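Local coordinates for 2-dehydro-3-deoxy-D-arabinonate dehydratase (Sulfolobus solfataricus, PDB 2Q18), which catalyses the metal-dependent dehydration of 2-dehydro-3-deoxy-D-arabinonate to 2,5-dioxopentanoate, a step of a pentose oxidation pathway leading to 2-oxoglutarate, at residues E129-R134 with L282-K287; K211-G216 with I271-I276. All coordinates share one frame; numbering follows the deposited sequence.

Contact 1: E129-R134 with L282-K287; sequences EAIAVR and LITPVK
Ile131 and Val286 meet on the buried face of two neighbouring strands, and around them the contact is built. A chi1 of 55° sets CG1 of Ile131 between the backbone N and the carbonyl carbon, and CG1 comes 3.9 Å from Val286 CG2; CD1 touches the same methyl. The other methyl of Val286, CG1, meets CG2 of Val133 at 3.7 Å, so the valine has one methyl for each of two neighbours on 129-134. Thr284 crosses Ile131 at about a right angle, its OG1 lying 3.6 Å from Ile131 CG1, a van der Waals approach of a hydroxyl to an aliphatic chain. Val272, from the adjoining strand, and Ala189, Asp163 and Val165 also pack on Ile131. Strand 131-133 is the outermost strand, within this chain, of a mixed five-stranded sheet in the FAH-family fold, and it runs parallel to 280-288. In the manner of a regular parallel pair, Ile131 bonds to the residues before and after its partner Val286: Ile131 N donates to Pro285 O at 3.0 Å, and Ile131 O accepts from Lys287 N at 2.9 Å. Val133 N extends the pattern to Lys287 O, with the donor tilted 25° from the carbonyl plane. Beyond these bonds the Pro285 ring lies against the backbone of Glu129, CD standing 3.4 Å from Glu129 O. The carboxylate of Glu129 takes no part across the contact and is held by Gly126 N, Thr68 OG1 and a salt bridge to Arg66.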
ATOM      1  N   GLU A 129      18.219  18.947  14.481  1.00 23.42           N
ATOM      2  CA  GLU A 129      18.982  17.842  13.910  1.00 23.33           C
ATOM      3  C   GLU A 129      20.289  18.387  13.355  1.00 22.80           C
ATOM      4  O   GLU A 129      20.409  19.586  13.116  1.00 23.43           O
ATOM      5  CB  GLU A 129      18.160  17.130  12.821  1.00 23.16           C
ATOM      6  CG  GLU A 129      16.759  16.719  13.303  1.00 22.93           C
ATOM      7  CD  GLU A 129      15.871  16.121  12.209  1.00 24.84           C
ATOM      8  OE1 GLU A 129      16.145  16.342  11.006  1.00 22.42           O
ATOM      9  OE2 GLU A 129      14.885  15.436  12.567  1.00 23.34           O
ATOM     10  N   ALA A 130      21.264  17.512  13.146  1.00 22.93           N
ATOM     11  CA  ALA A 130      22.595  17.945  12.734  1.00 23.96           C
ATOM     12  C   ALA A 130      22.745  18.155  11.228  1.00 25.05           C
ATOM     13  O   ALA A 130      22.371  17.286  10.428  1.00 24.63           O
ATOM     14  CB  ALA A 130      23.650  16.959  13.235  1.00 23.87           C
ATOM     15  N   ILE A 131      23.290  19.314  10.856  1.00 24.17           N
ATOM     16  CA  ILE A 131      23.830  19.524   9.513  1.00 24.61           C
ATOM     17  C   ILE A 131      25.253  18.967   9.483  1.00 25.75           C
ATOM     18  O   ILE A 131      25.831  18.671  10.538  1.00 26.48           O
ATOM     19  CB  ILE A 131      23.807  21.017   9.077  1.00 24.92           C
ATOM     20  CG1 ILE A 131      24.537  21.914  10.093  1.00 24.97           C
ATOM     21  CG2 ILE A 131      22.365  21.488   8.860  1.00 23.73           C
ATOM     22  CD1 ILE A 131      24.779  23.351   9.618  1.00 23.71           C
ATOM     23  N   ALA A 132      25.818  18.811   8.289  1.00 24.73           N
ATOM     24  CA  ALA A 132      27.117  18.164   8.167  1.00 24.98           C
ATOM     25  C   ALA A 132      28.131  18.994   7.395  1.00 25.92           C
ATOM     26  O   ALA A 132      27.768  19.827   6.559  1.00 25.83           O
ATOM     27  CB  ALA A 132      26.971  16.770   7.548  1.00 25.31           C
ATOM     28  N   VAL A 133      29.404  18.771   7.720  1.00 26.45           N
ATOM     29  CA  VAL A 133      30.531  19.318   6.977  1.00 26.06           C
ATOM     30  C   VAL A 133      31.187  18.115   6.332  1.00 26.89           C
ATOM     31  O   VAL A 133      31.490  17.135   7.019  1.00 26.98           O
ATOM     32  CB  VAL A 133      31.550  20.056   7.908  1.00 26.20           C
ATOM     33  CG1 VAL A 133      32.794  20.481   7.138  1.00 25.07           C
ATOM     34  CG2 VAL A 133      30.906  21.268   8.565  1.00 25.23           C
ATOM     35  N   ARG A 134      31.386  18.176   5.016  1.00 27.29           N
ATOM     36  CA  ARG A 134      32.037  17.096   4.278  1.00 28.11           C
ATOM     37  C   ARG A 134      33.407  16.785   4.886  1.00 29.69           C
ATOM     38  O   ARG A 134      34.106  17.689   5.351  1.00 29.45           O
ATOM     39  CB  ARG A 134      32.207  17.483   2.802  1.00 28.23           C
ATOM     40  CG  ARG A 134      30.909  17.565   1.980  1.00 27.96           C
ATOM     41  CD  ARG A 134      31.201  17.965   0.522  1.00 28.06           C
ATOM     42  NE  ARG A 134      32.166  17.043  -0.071  1.00 25.22           N
ATOM     43  CZ  ARG A 134      31.879  16.102  -0.961  1.00 29.11           C
ATOM     44  NH1 ARG A 134      30.641  15.964  -1.437  1.00 27.06           N
ATOM     45  NH2 ARG A 134      32.848  15.309  -1.398  1.00 27.02           N
ATOM     46  N   LEU A 282      15.631  28.655  13.262  1.00 25.77           N
ATOM     47  CA  LEU A 282      16.064  27.303  12.945  1.00 25.74           C
ATOM     48  C   LEU A 282      17.417  27.047  13.602  1.00 25.76           C
ATOM     49  O   LEU A 282      18.362  27.809  13.392  1.00 26.10           O
ATOM     50  CB  LEU A 282      16.175  27.127  11.421  1.00 24.73           C
ATOM     51  CG  LEU A 282      16.743  25.810  10.878  1.00 25.35           C
ATOM     52  CD1 LEU A 282      15.773  24.654  11.117  1.00 22.69           C
ATOM     53  CD2 LEU A 282      17.062  25.943   9.390  1.00 25.23           C
ATOM     54  N   ILE A 283      17.507  25.969  14.377  1.00 25.45           N
ATOM     55  CA  ILE A 283      18.714  25.657  15.138  1.00 25.69           C
ATOM     56  C   ILE A 283      19.226  24.259  14.811  1.00 25.55           C
ATOM     57  O   ILE A 283      18.510  23.272  14.978  1.00 26.40           O
ATOM     58  CB  ILE A 283      18.471  25.787  16.676  1.00 25.53           C
ATOM     59  CG1 ILE A 283      18.023  27.208  17.035  1.00 25.91           C
ATOM     60  CG2 ILE A 283      19.724  25.383  17.459  1.00 25.19           C
ATOM     61  CD1 ILE A 283      17.362  27.332  18.410  1.00 26.16           C
ATOM     62  N   THR A 284      20.469  24.177  14.347  1.00 25.34           N
ATOM     63  CA  THR A 284      21.066  22.891  14.007  1.00 25.31           C
ATOM     64  C   THR A 284      22.505  22.769  14.516  1.00 27.26           C
ATOM     65  O   THR A 284      23.353  23.614  14.199  1.00 27.27           O
ATOM     66  CB  THR A 284      21.071  22.636  12.474  1.00 24.90           C
ATOM     67  OG1 THR A 284      21.883  23.619  11.826  1.00 23.16           O
ATOM     68  CG2 THR A 284      19.650  22.672  11.884  1.00 24.32           C
ATOM     69  N   PRO A 285      22.788  21.714  15.304  1.00 28.01           N
ATOM     70  CA  PRO A 285      24.183  21.374  15.598  1.00 28.34           C
ATOM     71  C   PRO A 285      24.914  20.912  14.341  1.00 28.97           C
ATOM     72  O   PRO A 285      24.275  20.571  13.339  1.00 28.41           O
ATOM     73  CB  PRO A 285      24.073  20.225  16.607  1.00 27.85           C
ATOM     74  CG  PRO A 285      22.697  19.670  16.421  1.00 28.94           C
ATOM     75  CD  PRO A 285      21.835  20.811  15.980  1.00 28.36           C
ATOM     76  N   VAL A 286      26.242  20.911  14.399  1.00 28.29           N
ATOM     77  CA  VAL A 286      27.072  20.571  13.253  1.00 28.26           C
ATOM     78  C   VAL A 286      27.856  19.302  13.550  1.00 29.96           C
ATOM     79  O   VAL A 286      28.392  19.131  14.648  1.00 29.00           O
ATOM     80  CB  VAL A 286      28.043  21.730  12.897  1.00 28.68           C
ATOM     81  CG1 VAL A 286      28.950  21.357  11.731  1.00 28.08           C
ATOM     82  CG2 VAL A 286      27.272  23.000  12.584  1.00 27.38           C
ATOM     83  N   LYS A 287      27.898  18.408  12.570  1.00 30.98           N
ATOM     84  CA  LYS A 287      28.718  17.214  12.638  1.00 33.83           C
ATOM     85  C   LYS A 287      29.722  17.226  11.486  1.00 34.49           C
ATOM     86  O   LYS A 287      29.340  17.329  10.316  1.00 33.44           O
ATOM     87  CB  LYS A 287      27.839  15.955  12.594  1.00 34.75           C
ATOM     88  CG  LYS A 287      28.593  14.639  12.424  1.00 41.19           C
ATOM     89  CD  LYS A 287      29.301  14.215  13.711  1.00 51.05           C
ATOM     90  CE  LYS A 287      30.243  13.041  13.475  1.00 53.72           C
ATOM     91  NZ  LYS A 287      30.998  12.708  14.715  1.00 56.03           N
TER

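Contact 2: K211-G216 with I271-I276; sequences KIVREG and IVEITI
Lys211 faces Glu273 as a hydrogen-bonded antiparallel pair: Lys211 N donates to Glu273 O and Glu273 N to Lys211 O, both at 2.8 Å. Their side chains leave the same face of the sheet. The lysine chain bends at chi3 (71°), which brings CE round to 3.8 Å from Glu273 OE1; NZ is no nearer, at 3.9 Å, so the salt bridge is a long one and much of the meeting is between the carboxylate and the aliphatic end of the lysine. Ile212 comes next, facing Val272 as a non-hydrogen-bonded pair whose side chains point to the other, buried face, where Leu266 touches both. Here the backbones approach through carbon, Ile212 CA lying 3.4 Å from Ile271 O. Val213 restores the hydrogen-bonded pattern with Ile271; the bond from Val213 N to Ile271 O measures 2.7 Å and is nearly straight at 174°. Side by side, the CB atoms of Val213 and Ile271 are 4.1 Å apart, and CG2 of the valine reaches diagonally to Glu273 OE2 at 3.8 Å. One carboxylate thus touches both a charged and an apolar neighbour, OE1 meeting the lysine and OE2 the valine. An alanine in place of Glu273 would probably leave the Lys211 ammonium without this acidic partner and uncover the methyl of Val213. The alternation of hydrogen-bonded and non-hydrogen-bonded pairs, with one face buried and the other carrying charge, is that of an antiparallel pair within the five-stranded mixed sheet of this FAH-family domain.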
ATOM      1  N   LYS A 211      23.684  33.232  13.372  1.00 30.47           N
ATOM      2  CA  LYS A 211      24.631  33.095  14.473  1.00 31.12           C
ATOM      3  C   LYS A 211      25.289  31.728  14.411  1.00 30.46           C
ATOM      4  O   LYS A 211      24.610  30.706  14.253  1.00 30.27           O
ATOM      5  CB  LYS A 211      23.934  33.265  15.825  1.00 31.57           C
ATOM      6  CG  LYS A 211      23.558  34.695  16.158  1.00 34.98           C
ATOM      7  CD  LYS A 211      22.572  34.779  17.320  1.00 42.51           C
ATOM      8  CE  LYS A 211      23.216  34.425  18.651  1.00 46.50           C
ATOM      9  NZ  LYS A 211      22.281  34.668  19.792  1.00 51.54           N
ATOM     10  N   ILE A 212      26.614  31.717  14.507  1.00 29.26           N
ATOM     11  CA  ILE A 212      27.360  30.483  14.692  1.00 28.52           C
ATOM     12  C   ILE A 212      27.895  30.489  16.122  1.00 30.01           C
ATOM     13  O   ILE A 212      28.678  31.366  16.501  1.00 29.99           O
ATOM     14  CB  ILE A 212      28.511  30.335  13.676  1.00 27.89           C
ATOM     15  CG1 ILE A 212      27.969  30.434  12.236  1.00 29.03           C
ATOM     16  CG2 ILE A 212      29.260  29.018  13.909  1.00 24.29           C
ATOM     17  CD1 ILE A 212      29.036  30.625  11.154  1.00 29.42           C
ATOM     18  N   VAL A 213      27.449  29.518  16.912  1.00 30.06           N
ATOM     19  CA  VAL A 213      27.813  29.431  18.322  1.00 29.44           C
ATOM     20  C   VAL A 213      28.805  28.292  18.515  1.00 30.36           C
ATOM     21  O   VAL A 213      28.515  27.137  18.188  1.00 30.34           O
ATOM     22  CB  VAL A 213      26.566  29.253  19.229  1.00 29.89           C
ATOM     23  CG1 VAL A 213      26.968  29.204  20.709  1.00 29.99           C
ATOM     24  CG2 VAL A 213      25.570  30.377  18.994  1.00 27.59           C
ATOM     25  N   ARG A 214      29.988  28.638  19.021  1.00 30.42           N
ATOM     26  CA  ARG A 214      31.056  27.678  19.265  1.00 31.46           C
ATOM     27  C   ARG A 214      31.365  27.656  20.758  1.00 32.18           C
ATOM     28  O   ARG A 214      31.774  28.671  21.318  1.00 31.85           O
ATOM     29  CB  ARG A 214      32.308  28.065  18.471  1.00 31.26           C
ATOM     30  CG  ARG A 214      33.453  27.061  18.564  1.00 31.78           C
ATOM     31  CD  ARG A 214      34.460  27.278  17.440  1.00 34.93           C
ATOM     32  NE  ARG A 214      33.846  27.082  16.128  1.00 34.95           N
ATOM     33  CZ  ARG A 214      34.453  27.297  14.961  1.00 38.18           C
ATOM     34  NH1 ARG A 214      33.791  27.081  13.827  1.00 31.19           N
ATOM     35  NH2 ARG A 214      35.717  27.712  14.917  1.00 35.21           N
ATOM     36  N   GLU A 215      31.158  26.504  21.394  1.00 33.15           N
ATOM     37  CA  GLU A 215      31.347  26.360  22.843  1.00 34.57           C
ATOM     38  C   GLU A 215      30.747  27.531  23.638  1.00 32.36           C
ATOM     39  O   GLU A 215      31.401  28.088  24.529  1.00 31.83           O
ATOM     40  CB  GLU A 215      32.838  26.170  23.180  1.00 34.70           C
ATOM     41  CG  GLU A 215      33.399  24.815  22.748  1.00 37.63           C
ATOM     42  CD  GLU A 215      34.897  24.682  22.979  1.00 41.17           C
ATOM     43  OE1 GLU A 215      35.645  25.654  22.713  1.00 49.00           O
ATOM     44  OE2 GLU A 215      35.331  23.592  23.414  1.00 48.17           O
ATOM     45  N   GLY A 216      29.511  27.904  23.292  1.00 29.49           N
ATOM     46  CA  GLY A 216      28.763  28.955  23.987  1.00 28.95           C
ATOM     47  C   GLY A 216      29.044  30.365  23.503  1.00 29.40           C
ATOM     48  O   GLY A 216      28.331  31.312  23.843  1.00 28.99           O
ATOM     49  N   ILE A 271      26.954  25.314  16.755  1.00 27.36           N
ATOM     50  CA  ILE A 271      25.509  25.466  16.665  1.00 27.97           C
ATOM     51  C   ILE A 271      25.207  26.612  15.709  1.00 28.53           C
ATOM     52  O   ILE A 271      25.657  27.744  15.916  1.00 27.55           O
ATOM     53  CB  ILE A 271      24.832  25.746  18.043  1.00 28.03           C
ATOM     54  CG1 ILE A 271      25.303  24.763  19.137  1.00 27.09           C
ATOM     55  CG2 ILE A 271      23.306  25.771  17.900  1.00 27.82           C
ATOM     56  CD1 ILE A 271      25.059  23.270  18.863  1.00 25.46           C
ATOM     57  N   VAL A 272      24.450  26.301  14.659  1.00 28.08           N
ATOM     58  CA  VAL A 272      24.032  27.295  13.679  1.00 27.16           C
ATOM     59  C   VAL A 272      22.590  27.690  13.964  1.00 27.53           C
ATOM     60  O   VAL A 272      21.699  26.837  14.023  1.00 27.68           O
ATOM     61  CB  VAL A 272      24.189  26.766  12.226  1.00 27.19           C
ATOM     62  CG1 VAL A 272      23.675  27.787  11.211  1.00 27.49           C
ATOM     63  CG2 VAL A 272      25.642  26.415  11.941  1.00 26.03           C
ATOM     64  N   GLU A 273      22.371  28.987  14.153  1.00 26.83           N
ATOM     65  CA  GLU A 273      21.049  29.513  14.448  1.00 28.18           C
ATOM     66  C   GLU A 273      20.701  30.554  13.406  1.00 27.72           C
ATOM     67  O   GLU A 273      21.477  31.482  13.166  1.00 27.66           O
ATOM     68  CB  GLU A 273      21.009  30.139  15.846  1.00 27.53           C
ATOM     69  CG  GLU A 273      21.555  29.241  16.957  1.00 29.05           C
ATOM     70  CD  GLU A 273      21.582  29.924  18.324  1.00 32.36           C
ATOM     71  OE1 GLU A 273      21.254  31.129  18.416  1.00 37.10           O
ATOM     72  OE2 GLU A 273      21.931  29.246  19.315  1.00 39.00           O
ATOM     73  N   ILE A 274      19.540  30.389  12.778  1.00 27.22           N
ATOM     74  CA  ILE A 274      19.084  31.312  11.744  1.00 26.61           C
ATOM     75  C   ILE A 274      17.677  31.779  12.067  1.00 27.63           C
ATOM     76  O   ILE A 274      16.756  30.968  12.200  1.00 27.37           O
ATOM     77  CB  ILE A 274      19.136  30.691  10.319  1.00 26.47           C
ATOM     78  CG1 ILE A 274      20.554  30.213   9.995  1.00 25.22           C
ATOM     79  CG2 ILE A 274      18.655  31.707   9.274  1.00 24.66           C
ATOM     80  CD1 ILE A 274      20.638  29.167   8.896  1.00 24.02           C
ATOM     81  N   THR A 275      17.528  33.094  12.197  1.00 27.31           N
ATOM     82  CA  THR A 275      16.255  33.698  12.526  1.00 28.38           C
ATOM     83  C   THR A 275      15.728  34.469  11.324  1.00 28.55           C
ATOM     84  O   THR A 275      16.480  35.186  10.661  1.00 28.19           O
ATOM     85  CB  THR A 275      16.393  34.647  13.744  1.00 28.78           C
ATOM     86  OG1 THR A 275      17.019  33.945  14.823  1.00 31.28           O
ATOM     87  CG2 THR A 275      15.032  35.161  14.207  1.00 28.34           C
ATOM     88  N   ILE A 276      14.441  34.289  11.032  1.00 29.04           N
ATOM     89  CA  ILE A 276      13.754  35.103  10.033  1.00 29.45           C
ATOM     90  C   ILE A 276      12.459  35.626  10.636  1.00 30.24           C
ATOM     91  O   ILE A 276      11.723  34.877  11.282  1.00 30.77           O
ATOM     92  CB  ILE A 276      13.476  34.331   8.710  1.00 29.26           C
ATOM     93  CG1 ILE A 276      14.795  33.878   8.064  1.00 28.50           C
ATOM     94  CG2 ILE A 276      12.662  35.201   7.735  1.00 29.64           C
ATOM     95  CD1 ILE A 276      14.656  33.255   6.675  1.00 28.91           C
TER

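In the fold
Both contacts belong to one five-stranded sheet, contact 2 nested within the chain loop that contact 1 closes. Strands 271-276 and 280-288, consecutive in sequence, join them: Thr284 O and Val272 N are 2.9 Å apart, a probable hydrogen bond, and Val286 packs on Val272. Contact 1 pairs, in parallel, the strand outermost within this chain, whereas contact 2 is antiparallel and internal to the sheet. Each is only partly buried. In contact 1 the side chains that meet are mostly apolar and buried; in contact 2 those that meet lie on the partly exposed face and include opposite charges. The metal ligand Glu143 is about 10 Å from Ile131 and about 9 Å from Val272, between side chains.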